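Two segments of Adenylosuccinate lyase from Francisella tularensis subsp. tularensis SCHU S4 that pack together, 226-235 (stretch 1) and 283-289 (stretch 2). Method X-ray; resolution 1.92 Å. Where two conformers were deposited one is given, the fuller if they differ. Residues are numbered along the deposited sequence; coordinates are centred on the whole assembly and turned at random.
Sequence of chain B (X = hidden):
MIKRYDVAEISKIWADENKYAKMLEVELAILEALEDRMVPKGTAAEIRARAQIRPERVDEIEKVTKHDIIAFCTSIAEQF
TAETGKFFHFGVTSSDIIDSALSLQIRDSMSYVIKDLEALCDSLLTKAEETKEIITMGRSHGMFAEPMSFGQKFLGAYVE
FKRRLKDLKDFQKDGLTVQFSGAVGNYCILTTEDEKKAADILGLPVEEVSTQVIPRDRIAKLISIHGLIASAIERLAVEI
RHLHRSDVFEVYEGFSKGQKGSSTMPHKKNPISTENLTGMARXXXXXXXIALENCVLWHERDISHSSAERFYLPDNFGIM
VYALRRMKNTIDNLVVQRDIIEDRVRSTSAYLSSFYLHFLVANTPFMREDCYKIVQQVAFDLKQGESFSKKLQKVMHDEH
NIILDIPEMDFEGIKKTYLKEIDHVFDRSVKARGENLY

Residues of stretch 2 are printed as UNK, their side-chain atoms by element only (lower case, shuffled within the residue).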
# COMPACT_ATOMS: atom_id res chain seq x y z
N HIS B 226 1.93 3.81 -14.01
CA HIS B 226 0.80 2.92 -14.24
C HIS B 226 -0.20 3.02 -13.08
O HIS B 226 -1.42 2.90 -13.28
CB HIS B 226 1.29 1.48 -14.42
CG HIS B 226 1.84 1.21 -15.79
ND1 HIS B 226 2.14 -0.06 -16.23
CD2 HIS B 226 2.14 2.04 -16.81
CE1 HIS B 226 2.59 0.00 -17.47
NE2 HIS B 226 2.59 1.27 -17.85
N GLY B 227 0.31 3.27 -11.87
CA GLY B 227 -0.55 3.47 -10.70
C GLY B 227 -1.42 4.72 -10.83
O GLY B 227 -2.59 4.73 -10.42
N LEU B 228 -0.84 5.77 -11.41
CA LEU B 228 -1.58 7.02 -11.64
C LEU B 228 -2.64 6.82 -12.71
O LEU B 228 -3.75 7.37 -12.63
CB LEU B 228 -0.63 8.14 -12.05
CG LEU B 228 0.36 8.63 -10.99
CD1 LEU B 228 1.43 9.49 -11.64
CD2 LEU B 228 -0.35 9.44 -9.92
N ILE B 229 -2.29 6.03 -13.74
CA ILE B 229 -3.27 5.68 -14.77
C ILE B 229 -4.43 4.91 -14.13
O ILE B 229 -5.60 5.12 -14.48
CB ILE B 229 -2.63 4.84 -15.88
CG1 ILE B 229 -1.63 5.69 -16.67
CG2 ILE B 229 -3.70 4.26 -16.84
CD1 ILE B 229 -0.78 4.91 -17.67
N ALA B 230 -4.10 4.04 -13.18
CA ALA B 230 -5.13 3.25 -12.50
C ALA B 230 -6.13 4.14 -11.78
O ALA B 230 -7.33 3.87 -11.78
CB ALA B 230 -4.49 2.24 -11.54
N SER B 231 -5.65 5.21 -11.16
CA SER B 231 -6.54 6.19 -10.54
C SER B 231 -7.43 6.90 -11.57
O SER B 231 -8.59 7.21 -11.29
CB SER B 231 -5.75 7.24 -9.76
OG SER B 231 -5.29 6.67 -8.55
N ALA B 232 -6.87 7.19 -12.74
CA ALA B 232 -7.64 7.78 -13.83
C ALA B 232 -8.73 6.82 -14.31
O ALA B 232 -9.87 7.23 -14.58
CB ALA B 232 -6.71 8.16 -14.98
N ILE B 233 -8.37 5.55 -14.46
CA ILE B 233 -9.32 4.53 -14.87
C ILE B 233 -10.44 4.43 -13.83
O ILE B 233 -11.62 4.36 -14.18
CB ILE B 233 -8.64 3.16 -15.04
CG1 ILE B 233 -7.74 3.18 -16.28
CG2 ILE B 233 -9.66 2.03 -15.14
CD1 ILE B 233 -6.82 1.98 -16.39
N GLU B 234 -10.07 4.45 -12.56
CA GLU B 234 -11.07 4.28 -11.51
C GLU B 234 -11.98 5.50 -11.41
O GLU B 234 -13.18 5.35 -11.20
CB GLU B 234 -10.41 3.99 -10.15
CG GLU B 234 -11.42 3.52 -9.08
CD GLU B 234 -10.75 3.08 -7.78
OE1 GLU B 234 -9.53 2.83 -7.81
OE2 GLU B 234 -11.44 3.00 -6.73
N ARG B 235 -11.41 6.69 -11.55
CA ARG B 235 -12.21 7.90 -11.46
C ARG B 235 -13.25 7.92 -12.56
O ARG B 235 -14.40 8.27 -12.31
CB ARG B 235 -11.35 9.17 -11.51
CG ARG B 235 -12.14 10.45 -11.24
CD ARG B 235 -11.22 11.65 -11.04
NE ARG B 235 -10.63 12.11 -12.29
CZ ARG B 235 -11.16 13.05 -13.06
NH1 ARG B 235 -10.56 13.42 -14.19
NH2 ARG B 235 -12.30 13.64 -12.69
N UNK B 283 -5.97 -3.73 -8.75
CA UNK B 283 -4.84 -4.62 -9.01
C UNK B 283 -3.59 -3.83 -9.39
O UNK B 283 -2.51 -4.07 -8.84
c UNK B 283 -5.18 -5.61 -10.13
c UNK B 283 -6.26 -6.62 -9.79
c UNK B 283 -4.15 -8.17 -8.82
s UNK B 283 -5.83 -7.69 -8.39
N UNK B 284 -3.73 -2.90 -10.33
CA UNK B 284 -2.61 -2.08 -10.81
C UNK B 284 -2.03 -1.26 -9.68
O UNK B 284 -0.81 -1.10 -9.56
c UNK B 284 -2.18 -2.40 -13.92
c UNK B 284 -4.17 -0.89 -14.20
c UNK B 284 -3.08 -1.16 -11.95
c UNK B 284 -3.45 -1.87 -13.25
N UNK B 285 -2.91 -0.74 -8.83
CA UNK B 285 -2.47 0.08 -7.71
C UNK B 285 -1.68 -0.77 -6.71
O UNK B 285 -0.75 -0.27 -6.08
c UNK B 285 -3.69 0.74 -7.06
c UNK B 285 -6.82 2.00 -6.17
n UNK B 285 -6.67 2.71 -7.28
c UNK B 285 -4.51 2.54 -5.48
c UNK B 285 -3.38 1.55 -5.82
n UNK B 285 -5.81 1.89 -5.30
n UNK B 285 -7.98 1.40 -5.93
N UNK B 286 -2.04 -2.04 -6.58
CA UNK B 286 -1.36 -2.92 -5.62
C UNK B 286 0.10 -3.18 -5.98
O UNK B 286 0.92 -3.51 -5.12
c UNK B 286 -2.12 -4.26 -5.50
o UNK B 286 -1.88 -5.08 -6.63
N UNK B 287 0.44 -3.03 -7.26
CA UNK B 287 1.80 -3.32 -7.72
C UNK B 287 2.80 -2.24 -7.38
O UNK B 287 4.01 -2.50 -7.39
n UNK B 287 -0.07 -6.59 -9.98
c UNK B 287 -0.14 -5.93 -11.13
n UNK B 287 0.52 -4.79 -10.99
c UNK B 287 1.01 -4.70 -9.71
c UNK B 287 1.81 -3.52 -9.24
c UNK B 287 0.63 -5.84 -9.07
N UNK B 288 2.32 -1.03 -7.13
CA UNK B 288 3.21 0.09 -6.85
C UNK B 288 4.11 -0.19 -5.65
O UNK B 288 5.32 0.02 -5.72
c UNK B 288 1.68 1.79 -7.94
c UNK B 288 3.38 2.52 -6.27
c UNK B 288 2.43 1.42 -6.65
N UNK B 289 3.54 -0.68 -4.56
CA UNK B 289 4.34 -0.97 -3.37
C UNK B 289 5.37 -2.07 -3.63
O UNK B 289 6.48 -2.02 -3.12
o UNK B 289 2.77 -2.58 -2.50
c UNK B 289 3.44 -1.37 -2.21
O HOH W 1 -4.48 4.32 -8.31

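Both stretches are helical, and their axes run nearly antiparallel, at 153° between N-to-C directions, approaching to 8.3 Å. Position 283 carries four side-chain atoms, two carbons, a sulfur and a terminal carbon, in an unbranched chain. Its CA-to-CB bond points away from stretch 1, and its nearest side-chain approach to stretch 1, from CB of position 283 to CB of Ala 230, is 8.0 Å. A thioether in such a chain is methionine, Met 283.

Position 284 has four carbons that fork at the second, with no heteroatom. The CA-to-CB bond points toward stretch 1, where CB lies 3.7 Å from CB of Ala 230, while one terminal carbon approaches the end of Ile 233. A fork at the second carbon rather than the first identifies leucine, Leu 284. Its CD1 is 4.5 Å from CD1 of Ile 233, a looser apolar contact than that made by its CB.

At position 285 three carbons lead to a nitrogen and then to a carbon bearing two further nitrogens, a guanidinium group. The CA-to-CB bond points sideways, but the end of the side chain comes nearer to stretch 1 and reaches the carboxylate of Glu 234. This is arginine, Arg 285. Both terminal nitrogens donate to the same oxygen: NH2 of Arg 285 is 2.8 Å and NH1 of Arg 285 is 2.9 Å from OE1 of Glu 234, which lies at the guanidinium edge, near its plane. These bent hydrogen bonds, with angles of 139° and 136°, form part of a salt bridge. NH1 of Arg 285 also donates to water 1, whose O is 2.9 Å away.

Position 286 has one carbon and one oxygen, and it lies out of reach of stretch 1. The short hydroxyl side chain is serine, Ser 286; its OG donates to O of Met 283 at 2.5 Å, a bond within its own stretch.

Position 287 shows one carbon followed by a five-membered ring of three carbons and two nitrogens. The imidazole identifies histidine, His 287, which likewise does not reach stretch 1.

Position 288 has three carbons, the first carrying the other two, and its CA-to-CB bond points toward stretch 1. One branch packs against the backbone of Gly 227. Branching at the first carbon, with no longer arm, gives valine, Val 288. Its CG2 sits 3.9 Å from CA of Gly 227; an ideal CB built on that glycine would lie 2.7 Å from CG2 of Val 288, a clash.

Position 289 again has one carbon and one oxygen, and is out of reach of stretch 1. It is serine, Ser 289.

The contact thus combines close packing with a charged clasp. Small residues, Gly 227 and Ala 230, meet Val 288 and Leu 284, while Arg 285 pairs with Glu 234. Water 1 extends the polar part: its O donates to O of Gly 227 at 2.9 Å and hydrogen-bonds OG of Ser 231 at 2.5 Å, linking both to Arg 285.

Stretch 2 283-289: MLRSHVS
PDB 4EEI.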